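Local coordinates for tetracycline Repressor, class A (Pseudomonas sp., PDB 5MRU), which represses the tetracycline resistance gene by binding operator DNA through its helix-turn-helix and binds it less tightly once tetracycline is bound, at the interface of chains A and B. Numbering follows the deposited sequence. Chains: chain A/B, Tetracycline Repressor, class A.

The interface of chains A and B. Residues chain A 97, 101-102, 142, 146; chain B 146-147, 150.
A:Leu146 and B:Leu146 meet tip to tip where helix 127-153 of one TetR-family repressor subunit faces its twin, a worked example of how a two-fold dimer can bring one residue against its own copy. Much of the apolar contact gathers round one methyl group, CD2 of B:Leu146. This atom lies 3.6 Å from CD2 of A:Leu146, and CD1 of B:Leu146 lies 3.9 Å from that same CD2 of A:Leu146. With CG anti to the backbone N (chi1 -170°), B:Leu146 sends its branched end across to chain A. There A:Ala101 offers its CB at 3.6 Å from CD2 of B:Leu146, while A:Val142 crosses the leucine side chain at about a right angle and touches the same methyl through CG1, 3.8 Å away. Further along the helix, CB of B:Ala150 packs on the backbone of the loop, 4.0 Å from CA of A:Gly102. The loop follows A:His100, a residue of the tetracycline pocket and a likely magnesium ligand, so packing here could link that pocket to the partner's helix 127-153.

The polar part is a side chain gripping a backbone. The carboxylate of B:Glu147 accepts a nearly straight hydrogen bond from the loop, with the amide N of A:Gly102 2.8 Å from OE1 of B:Glu147. The donor approaches from above the carboxylate plane, about 45° out of it. A bend at chi2 (-107°) folds the glutamate chain so that OE1 faces the loop just after helix 96-100, and the other oxygen, OE2, rests 3.6 Å from CG2 of A:Val142.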
loop_
_atom_site.group_PDB
_atom_site.type_symbol
_atom_site.label_atom_id
_atom_site.label_comp_id
_atom_site.label_asym_id
_atom_site.label_seq_id
_atom_site.Cartn_x
_atom_site.Cartn_y
_atom_site.Cartn_z
ATOM N N ALA A 97 -7.879 0.970 2.974
ATOM C CA ALA A 97 -6.473 0.554 3.078
ATOM C C ALA A 97 -5.623 1.690 3.598
ATOM O O ALA A 97 -4.666 1.478 4.319
ATOM C CB ALA A 97 -5.944 0.090 1.731
ATOM N N ALA A 101 -3.087 2.028 7.164
ATOM C CA ALA A 101 -1.650 2.241 7.064
ATOM C C ALA A 101 -1.126 2.950 8.285
ATOM O O ALA A 101 -1.723 3.918 8.753
ATOM C CB ALA A 101 -1.338 3.057 5.826
ATOM N N GLY A 102 -0.016 2.455 8.813
ATOM C CA GLY A 102 0.558 3.020 9.996
ATOM C C GLY A 102 -0.122 2.635 11.286
ATOM O O GLY A 102 0.328 3.039 12.326
ATOM N N VAL A 142 -2.335 -4.373 1.760
ATOM C CA VAL A 142 -2.582 -2.937 1.882
ATOM C C VAL A 142 -2.200 -2.293 0.533
ATOM O O VAL A 142 -2.960 -1.503 -0.052
ATOM C CB VAL A 142 -1.763 -2.370 3.067
ATOM C CG1 VAL A 142 -1.859 -0.882 3.144
ATOM C CG2 VAL A 142 -2.256 -2.946 4.374
ATOM N N LEU A 146 -4.903 -0.556 -1.740
ATOM C CA LEU A 146 -4.707 0.860 -1.991
ATOM C C LEU A 146 -4.774 1.154 -3.479
ATOM O O LEU A 146 -5.390 2.111 -3.878
ATOM C CB LEU A 146 -3.363 1.335 -1.459
ATOM C CG LEU A 146 -3.112 2.843 -1.443
ATOM C CD1 LEU A 146 -3.872 3.501 -0.319
ATOM C CD2 LEU A 146 -1.629 3.082 -1.262
ATOM N N LEU B 146 3.903 2.767 2.117
ATOM C CA LEU B 146 2.766 3.434 2.724
ATOM C C LEU B 146 2.781 3.254 4.231
ATOM O O LEU B 146 2.541 4.190 4.954
ATOM C CB LEU B 146 1.452 2.891 2.180
ATOM C CG LEU B 146 0.177 3.648 2.551
ATOM C CD1 LEU B 146 0.062 4.926 1.758
ATOM C CD2 LEU B 146 -1.012 2.760 2.260
ATOM N N GLU B 147 3.056 2.055 4.709
ATOM C CA GLU B 147 3.010 1.787 6.142
ATOM C C GLU B 147 4.170 2.472 6.801
ATOM O O GLU B 147 4.010 3.104 7.844
ATOM C CB GLU B 147 2.984 0.306 6.440
ATOM C CG GLU B 147 1.727 -0.401 5.931
ATOM C CD GLU B 147 0.790 -0.764 7.058
ATOM O OE1 GLU B 147 0.874 -0.087 8.103
ATOM O OE2 GLU B 147 -0.008 -1.718 6.908
ATOM N N ALA B 150 3.246 6.556 6.695
ATOM C CA ALA B 150 2.175 6.886 7.589
ATOM C C ALA B 150 2.543 6.732 9.063
ATOM O O ALA B 150 2.231 7.581 9.874
ATOM C CB ALA B 150 1.031 5.952 7.268
#